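Local atomic coordinates of beta sliding clamp (Pseudomonas aeruginosa, PDB entry 6AMS), a protein that forms a ring-shaped, head-to-tail homodimer around DNA and probably tethers DNA polymerases and other proteins to it, giving them processivity. Residues Leu30-Leu35 with Glu67-Ala72; Leu42-Thr47 with Gly55-Glu60; Ser269-Leu274 with Ala303-Gln308; Ile282-Ser287 with Ile318-Ser323. All coordinates share one frame; numbering follows the deposited sequence.

Contact 1. Residues Leu30-Leu35 with Glu67-Ala72; sequences LSNVLL and EITVPA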
loop_
_atom_site.group_PDB
_atom_site.type_symbol
_atom_site.label_atom_id
_atom_site.label_comp_id
_atom_site.label_asym_id
_atom_site.label_seq_id
_atom_site.Cartn_x
_atom_site.Cartn_y
_atom_site.Cartn_z
ATOM N N LEU A 30 20.770 -14.513 -7.784
ATOM C CA LEU A 30 19.955 -13.414 -8.291
ATOM C C LEU A 30 19.467 -12.475 -7.227
ATOM O O LEU A 30 19.131 -11.367 -7.490
ATOM C CB LEU A 30 18.804 -13.940 -9.096
ATOM C CG LEU A 30 19.178 -14.810 -10.280
ATOM C CD1 LEU A 30 17.962 -15.050 -11.135
ATOM C CD2 LEU A 30 20.292 -14.193 -11.098
ATOM N N SER A 31 19.424 -12.937 -6.002
ATOM C CA SER A 31 19.088 -12.047 -4.890
ATOM C C SER A 31 20.347 -11.431 -4.245
ATOM O O SER A 31 20.211 -10.644 -3.338
ATOM C CB SER A 31 18.168 -12.758 -3.890
ATOM O OG SER A 31 18.807 -13.896 -3.397
ATOM N N ASN A 32 21.536 -11.755 -4.752
ATOM C CA ASN A 32 22.769 -11.061 -4.361
ATOM C C ASN A 32 23.136 -9.906 -5.266
ATOM O O ASN A 32 22.756 -9.860 -6.411
ATOM C CB ASN A 32 23.953 -12.025 -4.288
ATOM C CG ASN A 32 23.847 -12.990 -3.119
ATOM O OD1 ASN A 32 22.815 -13.076 -2.445
ATOM N ND2 ASN A 32 24.937 -13.711 -2.867
ATOM N N VAL A 33 23.842 -8.944 -4.695
ATOM C CA VAL A 33 24.437 -7.842 -5.438
ATOM C C VAL A 33 25.914 -8.196 -5.607
ATOM O O VAL A 33 26.552 -8.713 -4.677
ATOM C CB VAL A 33 24.287 -6.464 -4.745
ATOM C CG1 VAL A 33 24.790 -6.441 -3.301
ATOM C CG2 VAL A 33 24.934 -5.361 -5.581
ATOM N N LEU A 34 26.433 -7.953 -6.818
ATOM C CA LEU A 34 27.839 -8.168 -7.151
ATOM C C LEU A 34 28.582 -6.886 -6.834
ATOM O O LEU A 34 28.212 -5.813 -7.340
ATOM C CB LEU A 34 28.019 -8.527 -8.621
ATOM C CG LEU A 34 29.437 -8.437 -9.147
ATOM C CD1 LEU A 34 30.229 -9.564 -8.517
ATOM C CD2 LEU A 34 29.521 -8.485 -10.671
ATOM N N LEU A 35 29.598 -6.997 -5.982
ATOM C CA LEU A 35 30.436 -5.878 -5.570
ATOM C C LEU A 35 31.827 -6.118 -6.128
ATOM O O LEU A 35 32.381 -7.174 -5.941
ATOM C CB LEU A 35 30.504 -5.782 -4.046
ATOM C CG LEU A 35 29.207 -5.648 -3.249
ATOM C CD1 LEU A 35 29.512 -5.581 -1.764
ATOM C CD2 LEU A 35 28.430 -4.421 -3.684
ATOM N N GLU A 67 36.383 -8.968 -5.530
ATOM C CA GLU A 67 34.979 -9.050 -5.892
ATOM C C GLU A 67 34.242 -10.143 -5.140
ATOM O O GLU A 67 34.824 -11.158 -4.763
ATOM C CB GLU A 67 34.831 -9.215 -7.397
ATOM C CG GLU A 67 35.612 -10.376 -8.037
ATOM C CD GLU A 67 35.358 -10.508 -9.549
ATOM O OE1 GLU A 67 35.943 -11.387 -10.200
ATOM O OE2 GLU A 67 34.563 -9.733 -10.104
ATOM N N ILE A 68 32.951 -9.920 -4.911
ATOM C CA ILE A 68 32.117 -10.850 -4.161
ATOM C C ILE A 68 30.635 -10.516 -4.302
ATOM O O ILE A 68 30.283 -9.387 -4.621
ATOM C CB ILE A 68 32.448 -10.743 -2.647
ATOM C CG1 ILE A 68 32.068 -12.009 -1.882
ATOM C CG2 ILE A 68 31.810 -9.506 -2.040
ATOM C CD1 ILE A 68 33.104 -13.099 -1.961
ATOM N N THR A 69 29.771 -11.507 -4.116
ATOM C CA THR A 69 28.332 -11.256 -4.086
ATOM C C THR A 69 27.769 -11.507 -2.672
ATOM O O THR A 69 28.226 -12.393 -1.916
ATOM C CB THR A 69 27.567 -12.079 -5.133
ATOM O OG1 THR A 69 27.350 -13.403 -4.658
ATOM C CG2 THR A 69 28.334 -12.152 -6.429
ATOM N N VAL A 70 26.827 -10.653 -2.295
ATOM C CA VAL A 70 26.178 -10.707 -0.997
ATOM C C VAL A 70 24.701 -10.415 -1.180
ATOM O O VAL A 70 24.319 -9.759 -2.137
ATOM C CB VAL A 70 26.756 -9.662 -0.024
ATOM C CG1 VAL A 70 28.194 -9.981 0.334
ATOM C CG2 VAL A 70 26.649 -8.270 -0.612
ATOM N N PRO A 71 23.861 -10.901 -0.257
ATOM C CA PRO A 71 22.404 -10.654 -0.367
ATOM C C PRO A 71 22.077 -9.166 -0.392
ATOM O O PRO A 71 22.472 -8.414 0.491
ATOM C CB PRO A 71 21.812 -11.370 0.864
ATOM C CG PRO A 71 22.963 -11.643 1.776
ATOM C CD PRO A 71 24.191 -11.731 0.918
ATOM N N ALA A 72 21.362 -8.765 -1.422
ATOM C CA ALA A 72 21.163 -7.356 -1.772
ATOM C C ALA A 72 20.254 -6.669 -0.795
ATOM O O ALA A 72 20.640 -5.657 -0.208
ATOM C CB ALA A 72 20.597 -7.242 -3.176
#
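Asn32 lays its carboxamide against the Val70-Pro71 peptide, with CG 3.3 Å from Val70 C and OD1 3.2 Å from Pro71 CA. OD1 also lies near Pro71 N, but a proline nitrogen carries no hydrogen, so that approach is packing. The amide is fixed from its other end: Asn32 ND2 donates to Thr69 OG1 over 3.0 Å, almost perfectly straight at 178° and with the oxygen in the amide plane. Thr69 OG1 is bonded to Leu111 O as well, so two partners grip this hydroxyl. Putting CG anti to the carbonyl carbon (chi1 -70°) turns the Asn32 amide toward Thr69. The methyl of Thr69 goes to Leu34, its CG2 lying 3.8 Å from Leu34 CD1.

Val33 and Val70 share the other face and stand side by side, pointing the same way, with Val33 CG1 3.7 Å from Val70 CG2. Leu35 meets the same Val70 methyl at about a right angle through CD1. Reciprocal backbone bonds join Val33 to Val70 and Leu35 to Ile68, and Ala72 N adds a bond to Ser31 O, 2.9 Å long, where the helix begins. Pro71 is the N-cap residue of that helix. The pattern is that of antiparallel sheet neighbours, here strands 32-38 and 66-71 of the N-terminal domain; Thr69 is also backbone-bonded to Leu111, and strand 66-71 runs directly into helix 72-81.

Contact 2. Residues Leu42-Thr47 with Gly55-Glu60; sequences LSLTGT and GRVVLE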
loop_
_atom_site.group_PDB
_atom_site.type_symbol
_atom_site.label_atom_id
_atom_site.label_comp_id
_atom_site.label_asym_id
_atom_site.label_seq_id
_atom_site.Cartn_x
_atom_site.Cartn_y
_atom_site.Cartn_z
ATOM N N LEU A 42 33.940 1.482 -6.775
ATOM C CA LEU A 42 33.109 0.386 -6.339
ATOM C C LEU A 42 31.963 0.287 -7.333
ATOM O O LEU A 42 31.297 1.274 -7.622
ATOM C CB LEU A 42 32.569 0.635 -4.933
ATOM C CG LEU A 42 31.462 -0.311 -4.467
ATOM C CD1 LEU A 42 31.899 -1.765 -4.549
ATOM C CD2 LEU A 42 30.982 0.037 -3.071
ATOM N N SER A 43 31.754 -0.905 -7.870
ATOM C CA SER A 43 30.670 -1.134 -8.809
ATOM C C SER A 43 29.699 -2.099 -8.170
ATOM O O SER A 43 30.106 -3.095 -7.592
ATOM C CB SER A 43 31.192 -1.701 -10.122
ATOM O OG SER A 43 31.772 -0.686 -10.914
ATOM N N LEU A 44 28.412 -1.800 -8.256
ATOM C CA LEU A 44 27.420 -2.677 -7.657
ATOM C C LEU A 44 26.482 -3.104 -8.772
ATOM O O LEU A 44 25.963 -2.239 -9.515
ATOM C CB LEU A 44 26.643 -1.973 -6.542
ATOM C CG LEU A 44 27.413 -1.324 -5.395
ATOM C CD1 LEU A 44 27.908 0.063 -5.808
ATOM C CD2 LEU A 44 26.497 -1.196 -4.192
ATOM N N THR A 45 26.311 -4.417 -8.913
ATOM C CA THR A 45 25.501 -5.000 -9.973
ATOM C C THR A 45 24.368 -5.903 -9.498
ATOM O O THR A 45 24.557 -6.750 -8.637
ATOM C CB THR A 45 26.399 -5.808 -10.929
ATOM O OG1 THR A 45 27.471 -4.982 -11.385
ATOM C CG2 THR A 45 25.616 -6.313 -12.124
ATOM N N GLY A 46 23.184 -5.702 -10.064
ATOM C CA GLY A 46 22.026 -6.510 -9.745
ATOM C C GLY A 46 21.373 -6.985 -11.025
ATOM O O GLY A 46 21.365 -6.268 -12.015
ATOM N N THR A 47 20.860 -8.207 -11.028
ATOM C CA THR A 47 20.202 -8.723 -12.215
ATOM C C THR A 47 19.110 -9.743 -11.926
ATOM O O THR A 47 19.145 -10.428 -10.914
ATOM C CB THR A 47 21.213 -9.372 -13.169
ATOM O OG1 THR A 47 20.576 -9.657 -14.415
ATOM C CG2 THR A 47 21.749 -10.654 -12.574
ATOM N N GLY A 55 25.736 0.212 -10.674
ATOM C CA GLY A 55 25.926 1.469 -9.992
ATOM C C GLY A 55 27.394 1.647 -9.670
ATOM O O GLY A 55 28.064 0.697 -9.293
ATOM N N ARG A 56 27.899 2.860 -9.857
ATOM C CA ARG A 56 29.297 3.168 -9.583
ATOM C C ARG A 56 29.458 4.251 -8.533
ATOM O O ARG A 56 28.770 5.261 -8.565
ATOM C CB ARG A 56 30.011 3.596 -10.859
ATOM C CG ARG A 56 30.422 2.444 -11.746
ATOM C CD ARG A 56 30.752 2.922 -13.146
ATOM N NE ARG A 56 30.528 1.859 -14.113
ATOM C CZ ARG A 56 29.387 1.671 -14.766
ATOM N NH1 ARG A 56 29.274 0.665 -15.620
ATOM N NH2 ARG A 56 28.361 2.487 -14.563
ATOM N N VAL A 57 30.346 4.020 -7.579
ATOM C CA VAL A 57 30.622 5.002 -6.544
ATOM C C VAL A 57 32.138 5.137 -6.383
ATOM O O VAL A 57 32.859 4.156 -6.467
ATOM C CB VAL A 57 29.919 4.635 -5.220
ATOM C CG1 VAL A 57 30.273 3.227 -4.789
ATOM C CG2 VAL A 57 30.211 5.649 -4.128
ATOM N N VAL A 58 32.619 6.355 -6.183
ATOM C CA VAL A 58 34.045 6.589 -6.010
ATOM C C VAL A 58 34.422 6.376 -4.554
ATOM O O VAL A 58 33.729 6.846 -3.660
ATOM C CB VAL A 58 34.429 8.014 -6.456
ATOM C CG1 VAL A 58 35.873 8.328 -6.108
ATOM C CG2 VAL A 58 34.197 8.176 -7.947
ATOM N N LEU A 59 35.510 5.652 -4.312
ATOM C CA LEU A 59 35.956 5.392 -2.941
ATOM C C LEU A 59 37.057 6.384 -2.628
ATOM O O LEU A 59 37.881 6.660 -3.494
ATOM C CB LEU A 59 36.524 3.984 -2.833
ATOM C CG LEU A 59 35.568 2.819 -3.128
ATOM C CD1 LEU A 59 36.336 1.514 -3.214
ATOM C CD2 LEU A 59 34.478 2.747 -2.074
ATOM N N GLU A 60 37.082 6.911 -1.415
ATOM C CA GLU A 60 38.003 7.980 -1.048
ATOM C C GLU A 60 39.233 7.455 -0.346
ATOM O O GLU A 60 40.341 7.708 -0.815
ATOM C CB GLU A 60 37.282 9.062 -0.224
ATOM C CG GLU A 60 36.623 10.086 -1.159
ATOM C CD GLU A 60 35.402 10.771 -0.572
ATOM O OE1 GLU A 60 34.593 10.045 0.021
ATOM O OE2 GLU A 60 35.261 12.009 -0.721
#
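Leu42 and Val57 stand side by side on one face of the sheet, pointing the same way, and a single methyl carries most of their contact: Val57 CG1 is 3.5 Å from Leu42 CB and 3.7 Å from Leu42 CD2. Val57 presents it by holding CG1 between its own backbone N and carbonyl carbon (chi1 54°). Leu44 reaches that methyl at a slant, its CD1 4.1 Å from Val57 CG1; the same CD1 passes 3.5 Å from Gly55 O, over a residue that has no side chain to block it. From beyond the strand, Leu59 brings CD2 to 4.0 Å from Leu42 CB.

On the opposite face Ser43 OG rests 3.5 Å from Arg56 CG, against the aliphatic part of the arginine, whose NH1 is bonded to Thr232 on the adjoining strand. Paired backbone bonds hold this geometry at Leu42-Val57 and Leu44-Gly55, the latter pair at 2.7 Å for both Leu44 N to Gly55 O and Gly55 N to Leu44 O. Ser43-Arg56 is the non-hydrogen-bonded pair between them. Leu44 also packs on Leu10 and Leu14 of helix 7-18. Alternating pairs, with segments 42-47 and 55-58 at 161°, show antiparallel pairing; consecutive strands 41-47 and 51-58, joined by a short turn, form a beta hairpin in a helix-backed sheet.

Contact 3. Residues Ser269-Leu274 with Ala303-Gln308; sequences SRTAIL and AEEEVQ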
loop_
_atom_site.group_PDB
_atom_site.type_symbol
_atom_site.label_atom_id
_atom_site.label_comp_id
_atom_site.label_asym_id
_atom_site.label_seq_id
_atom_site.Cartn_x
_atom_site.Cartn_y
_atom_site.Cartn_z
ATOM N N SER A 269 -15.609 7.098 -15.234
ATOM C CA SER A 269 -15.356 6.365 -13.953
ATOM C C SER A 269 -16.631 6.186 -13.137
ATOM O O SER A 269 -16.807 5.150 -12.507
ATOM C CB SER A 269 -14.191 6.888 -13.095
ATOM O OG SER A 269 -14.026 8.275 -13.148
ATOM N N ARG A 270 -17.528 7.162 -13.188
ATOM C CA ARG A 270 -18.834 7.044 -12.536
ATOM C C ARG A 270 -19.610 5.884 -13.091
ATOM O O ARG A 270 -20.122 5.073 -12.320
ATOM C CB ARG A 270 -19.683 8.302 -12.704
ATOM C CG ARG A 270 -19.370 9.381 -11.691
ATOM C CD ARG A 270 -20.444 10.463 -11.670
ATOM N NE ARG A 270 -20.271 11.405 -12.776
ATOM C CZ ARG A 270 -19.451 12.457 -12.756
ATOM N NH1 ARG A 270 -18.702 12.751 -11.698
ATOM N NH2 ARG A 270 -19.377 13.226 -13.832
ATOM N N THR A 271 -19.709 5.795 -14.409
ATOM C CA THR A 271 -20.452 4.710 -15.026
ATOM C C THR A 271 -19.736 3.377 -14.908
ATOM O O THR A 271 -20.378 2.353 -14.851
ATOM C CB THR A 271 -20.815 4.990 -16.496
ATOM O OG1 THR A 271 -19.631 5.128 -17.277
ATOM C CG2 THR A 271 -21.625 6.243 -16.612
ATOM N N ALA A 272 -18.413 3.397 -14.852
ATOM C CA ALA A 272 -17.646 2.171 -14.751
ATOM C C ALA A 272 -18.027 1.363 -13.531
ATOM O O ALA A 272 -17.987 0.155 -13.558
ATOM C CB ALA A 272 -16.160 2.470 -14.737
ATOM N N ILE A 273 -18.401 2.049 -12.465
ATOM C CA ILE A 273 -18.778 1.399 -11.211
ATOM C C ILE A 273 -19.838 0.308 -11.410
ATOM O O ILE A 273 -19.798 -0.700 -10.719
ATOM C CB ILE A 273 -19.248 2.449 -10.176
ATOM C CG1 ILE A 273 -18.074 3.345 -9.737
ATOM C CG2 ILE A 273 -19.862 1.788 -8.942
ATOM C CD1 ILE A 273 -18.526 4.702 -9.238
ATOM N N LEU A 274 -20.773 0.509 -12.346
ATOM C CA LEU A 274 -21.820 -0.456 -12.572
ATOM C C LEU A 274 -21.661 -1.222 -13.888
ATOM O O LEU A 274 -22.605 -1.838 -14.369
ATOM C CB LEU A 274 -23.160 0.246 -12.500
ATOM C CG LEU A 274 -23.545 0.800 -11.132
ATOM C CD1 LEU A 274 -24.938 1.415 -11.198
ATOM C CD2 LEU A 274 -23.462 -0.251 -10.037
ATOM N N ALA A 303 -25.863 2.435 -14.759
ATOM C CA ALA A 303 -25.452 3.818 -14.622
ATOM C C ALA A 303 -25.640 4.475 -15.987
ATOM O O ALA A 303 -25.310 3.873 -17.007
ATOM C CB ALA A 303 -24.012 3.889 -14.179
ATOM N N GLU A 304 -26.213 5.674 -16.007
ATOM C CA GLU A 304 -26.366 6.457 -17.238
ATOM C C GLU A 304 -25.755 7.803 -16.961
ATOM O O GLU A 304 -25.795 8.299 -15.842
ATOM C CB GLU A 304 -27.825 6.691 -17.641
ATOM C CG GLU A 304 -28.663 5.461 -17.864
ATOM C CD GLU A 304 -30.171 5.746 -17.697
ATOM O OE1 GLU A 304 -30.741 5.382 -16.641
ATOM O OE2 GLU A 304 -30.787 6.331 -18.614
ATOM N N GLU A 305 -25.199 8.404 -17.988
ATOM C CA GLU A 305 -24.689 9.741 -17.868
ATOM C C GLU A 305 -24.619 10.385 -19.240
ATOM O O GLU A 305 -24.288 9.725 -20.232
ATOM C CB GLU A 305 -23.309 9.714 -17.222
ATOM C CG GLU A 305 -22.732 11.121 -17.056
ATOM C CD GLU A 305 -21.944 11.265 -15.768
ATOM O OE1 GLU A 305 -21.919 10.322 -14.925
ATOM O OE2 GLU A 305 -21.357 12.346 -15.583
ATOM N N GLU A 306 -24.959 11.673 -19.277
ATOM C CA GLU A 306 -24.913 12.455 -20.507
ATOM C C GLU A 306 -23.856 13.523 -20.374
ATOM O O GLU A 306 -23.691 14.108 -19.296
ATOM C CB GLU A 306 -26.282 13.051 -20.819
ATOM C CG GLU A 306 -27.365 11.982 -20.967
ATOM C CD GLU A 306 -28.603 12.440 -21.690
ATOM O OE1 GLU A 306 -28.683 13.627 -22.054
ATOM O OE2 GLU A 306 -29.472 11.575 -21.938
ATOM N N VAL A 307 -23.087 13.705 -21.445
ATOM C CA VAL A 307 -22.074 14.743 -21.506
ATOM C C VAL A 307 -22.191 15.453 -22.857
ATOM O O VAL A 307 -22.453 14.832 -23.912
ATOM C CB VAL A 307 -20.647 14.190 -21.313
ATOM C CG1 VAL A 307 -19.621 15.324 -21.344
ATOM C CG2 VAL A 307 -20.534 13.386 -20.015
ATOM N N GLN A 308 -22.091 16.777 -22.845
ATOM C CA GLN A 308 -22.157 17.526 -24.087
ATOM C C GLN A 308 -20.777 17.536 -24.725
ATOM O O GLN A 308 -19.787 17.877 -24.088
ATOM C CB GLN A 308 -22.672 18.944 -23.848
ATOM C CG GLN A 308 -24.173 19.018 -23.631
ATOM C CD GLN A 308 -24.625 20.378 -23.150
ATOM O OE1 GLN A 308 -24.002 20.978 -22.284
ATOM N NE2 GLN A 308 -25.721 20.865 -23.705
#
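Arg270 and Glu305 form the polar half of this contact, a buried salt bridge in which two nitrogens grip the carboxylate side-on. Arg270 NE donates to Glu305 OE1 over 2.9 Å, and Arg270 NH2 donates to Glu305 OE2 over 2.8 Å. Each oxygen uses its syn lone pair, and the guanidinium and carboxylate planes are only 13° apart, so the two groups meet edge to edge and nearly coplanar. A further bond from NE to OE2 is weak. The arginine chain bends at chi3 (-80°), which brings its NE edge round to the glutamate, while the two side chains as a whole cross at about a right angle.

The apolar half centres on Ala303. Ala303 CB is 3.8 Å from Thr271 CA and 4.0 Å from Leu274 CD1, so one methyl packs against both residues. Thr271 turns its methyl to the strand, CG2 lying 3.9 Å from Glu305 CB, whereas its hydroxyl is bonded back to Ala267 O within the helix.

Across the subunit interface, Glu305 OE1 is bonded to Ser104 OG of the second subunit and Arg270 NH1 to Ser81 O of that subunit. All three guanidinium nitrogens thus have a partner, which should restrict the group's rotation. Ala303 to Glu305 pair with a strand of the second subunit in antiparallel fashion. A helix packed on a strand whose sheet continues into the partner is characteristic of the subunit interface of this head-to-tail ring, with residues of the C-terminal domain facing those of the partner's N-terminal domain.

Contact 4. Residues Ile282-Ser287 with Ile318-Ser323; sequences IRLQLS and IGFNVS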
loop_
_atom_site.group_PDB
_atom_site.type_symbol
_atom_site.label_atom_id
_atom_site.label_comp_id
_atom_site.label_asym_id
_atom_site.label_seq_id
_atom_site.Cartn_x
_atom_site.Cartn_y
_atom_site.Cartn_z
ATOM N N ILE A 282 -19.114 -0.602 -21.758
ATOM C CA ILE A 282 -19.785 0.664 -21.654
ATOM C C ILE A 282 -20.427 0.904 -23.013
ATOM O O ILE A 282 -19.867 0.547 -24.035
ATOM C CB ILE A 282 -18.786 1.776 -21.292
ATOM C CG1 ILE A 282 -19.393 2.723 -20.282
ATOM C CG2 ILE A 282 -18.292 2.509 -22.521
ATOM C CD1 ILE A 282 -19.409 2.150 -18.890
ATOM N N ARG A 283 -21.619 1.474 -23.024
ATOM C CA ARG A 283 -22.300 1.745 -24.271
ATOM C C ARG A 283 -22.342 3.235 -24.522
ATOM O O ARG A 283 -22.680 4.015 -23.651
ATOM C CB ARG A 283 -23.709 1.181 -24.251
ATOM C CG ARG A 283 -24.440 1.338 -25.567
ATOM C CD ARG A 283 -25.878 0.877 -25.473
ATOM N NE ARG A 283 -26.713 1.857 -24.794
ATOM C CZ ARG A 283 -28.017 1.717 -24.606
ATOM N NH1 ARG A 283 -28.630 0.633 -25.041
ATOM N NH2 ARG A 283 -28.701 2.654 -23.975
ATOM N N LEU A 284 -21.964 3.623 -25.723
ATOM C CA LEU A 284 -21.956 5.019 -26.098
ATOM C C LEU A 284 -22.975 5.298 -27.186
ATOM O O LEU A 284 -23.064 4.577 -28.167
ATOM C CB LEU A 284 -20.572 5.424 -26.594
ATOM C CG LEU A 284 -19.567 6.068 -25.651
ATOM C CD1 LEU A 284 -19.495 5.355 -24.321
ATOM C CD2 LEU A 284 -18.203 6.120 -26.308
ATOM N N GLN A 285 -23.772 6.333 -26.978
ATOM C CA GLN A 285 -24.736 6.752 -27.976
ATOM C C GLN A 285 -24.410 8.181 -28.290
ATOM O O GLN A 285 -24.543 9.070 -27.439
ATOM C CB GLN A 285 -26.161 6.602 -27.483
ATOM C CG GLN A 285 -26.591 5.141 -27.456
ATOM C CD GLN A 285 -28.015 4.954 -27.009
ATOM O OE1 GLN A 285 -28.481 5.673 -26.138
ATOM N NE2 GLN A 285 -28.722 4.038 -27.622
ATOM N N LEU A 286 -23.910 8.375 -29.506
ATOM C CA LEU A 286 -23.441 9.659 -29.951
ATOM C C LEU A 286 -24.482 10.230 -30.904
ATOM O O LEU A 286 -24.982 9.546 -31.805
ATOM C CB LEU A 286 -22.083 9.512 -30.650
ATOM C CG LEU A 286 -21.452 10.797 -31.151
ATOM C CD1 LEU A 286 -20.974 11.677 -30.022
ATOM C CD2 LEU A 286 -20.291 10.466 -32.059
ATOM N N SER A 287 -24.801 11.498 -30.688
ATOM C CA SER A 287 -25.669 12.254 -31.579
ATOM C C SER A 287 -25.217 13.691 -31.505
ATOM O O SER A 287 -24.360 14.050 -30.680
ATOM C CB SER A 287 -27.132 12.120 -31.133
ATOM O OG SER A 287 -27.275 12.592 -29.802
ATOM N N ILE A 318 -21.987 2.555 -30.075
ATOM C CA ILE A 318 -20.733 1.818 -30.068
ATOM C C ILE A 318 -20.320 1.400 -28.660
ATOM O O ILE A 318 -20.556 2.105 -27.702
ATOM C CB ILE A 318 -19.631 2.658 -30.754
ATOM C CG1 ILE A 318 -18.385 1.829 -31.057
ATOM C CG2 ILE A 318 -19.307 3.894 -29.940
ATOM C CD1 ILE A 318 -17.451 2.474 -32.045
ATOM N N GLY A 319 -19.691 0.242 -28.553
ATOM C CA GLY A 319 -19.246 -0.284 -27.287
ATOM C C GLY A 319 -17.740 -0.302 -27.084
ATOM O O GLY A 319 -16.983 -0.602 -27.987
ATOM N N PHE A 320 -17.317 0.035 -25.876
ATOM C CA PHE A 320 -15.913 0.062 -25.536
ATOM C C PHE A 320 -15.652 -0.380 -24.110
ATOM O O PHE A 320 -16.472 -0.190 -23.237
ATOM C CB PHE A 320 -15.372 1.490 -25.640
ATOM C CG PHE A 320 -15.190 1.990 -27.040
ATOM C CD1 PHE A 320 -14.205 1.472 -27.855
ATOM C CD2 PHE A 320 -15.975 3.010 -27.523
ATOM C CE1 PHE A 320 -14.032 1.945 -29.133
ATOM C CE2 PHE A 320 -15.806 3.489 -28.799
ATOM C CZ PHE A 320 -14.832 2.956 -29.607
ATOM N N ASN A 321 -14.512 -1.023 -23.913
ATOM C CA ASN A 321 -14.020 -1.356 -22.590
ATOM C C ASN A 321 -13.677 -0.029 -21.921
ATOM O O ASN A 321 -12.913 0.752 -22.466
ATOM C CB ASN A 321 -12.812 -2.279 -22.721
ATOM C CG ASN A 321 -12.150 -2.605 -21.404
ATOM O OD1 ASN A 321 -11.969 -1.743 -20.536
ATOM N ND2 ASN A 321 -11.738 -3.846 -21.272
ATOM N N VAL A 322 -14.331 0.252 -20.800
ATOM C CA VAL A 322 -14.187 1.523 -20.089
ATOM C C VAL A 322 -12.813 1.777 -19.489
ATOM O O VAL A 322 -12.380 2.907 -19.383
ATOM C CB VAL A 322 -15.317 1.747 -19.046
ATOM C CG1 VAL A 322 -15.099 0.926 -17.786
ATOM C CG2 VAL A 322 -15.448 3.219 -18.710
ATOM N N SER A 323 -12.141 0.709 -19.104
ATOM C CA SER A 323 -10.798 0.809 -18.540
ATOM C C SER A 323 -9.860 1.344 -19.600
ATOM O O SER A 323 -9.009 2.182 -19.304
ATOM C CB SER A 323 -10.288 -0.540 -18.050
ATOM O OG SER A 323 -11.078 -0.996 -16.953
#
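Ile282 can be followed outward from the backbone against Phe320 and Val322. Ile282 CB lies 3.6 Å from Phe320 O and also approaches Val322 CB. The shorter branch comes closer to the same carbonyl, Ile282 CG2 being 3.3 Å from Phe320 O. The longer branch ends at Ile282 CD1, 4.1 Å from Val322 CG2, and the two side chains meet at a slant.

Leu284 occupies the same face two residues on. Leu284 CB sits 3.9 Å from Ile318 CG2, and Leu284 CD2 reaches the edge of the Phe320 ring, near the ring plane, 4.0 Å from Phe320 CD2. Backbone bonds run in both directions at Ile282-Phe320 and Leu284-Ile318; the shortest, Leu284 N to Ile318 O, measures 2.9 Å. Between them Arg283 faces Gly319 in a non-hydrogen-bonded pair, and Gly319 CA makes a CA-H...O contact with Ile282 O. Asn321 then caps helix 322-329, its OD1 accepting a hydrogen bond from Tyr324 N and a weak one from Ser323 N.

Strand 281-287 thus lies between strand 316-321, whose Gly319 is also backbone-bonded to Met365, and strand 290-296, to which Arg283 and Gln285 are bonded through their backbones. Helix 261-272 packs against the apolar face, Phe268 touching both Leu284 and Val322.

In the fold
From the N terminus, residues 30-35 open the loop that contact 1 closes at 67-72, and contact 2 nests inside it as the hairpin of 42-47 and 55-60. The two touch because strands 32-38 and 41-47 are neighbours in one sheet. Far along the chain, contact 3 opens at 269-274 and contact 4 at 282-287; contact 3 closes at 303-308 before contact 4 does at 318-323, so they cross. Their centres are about 10 Å apart: contact 3 packs helix 261-272 on strand 302-307, contact 4 joins strands 281-287 and 316-321 of the same sheet, and they touch where Thr271 meets Ile282. About 52 Å separates contact 1's centre from contact 3's, across the chain's centre.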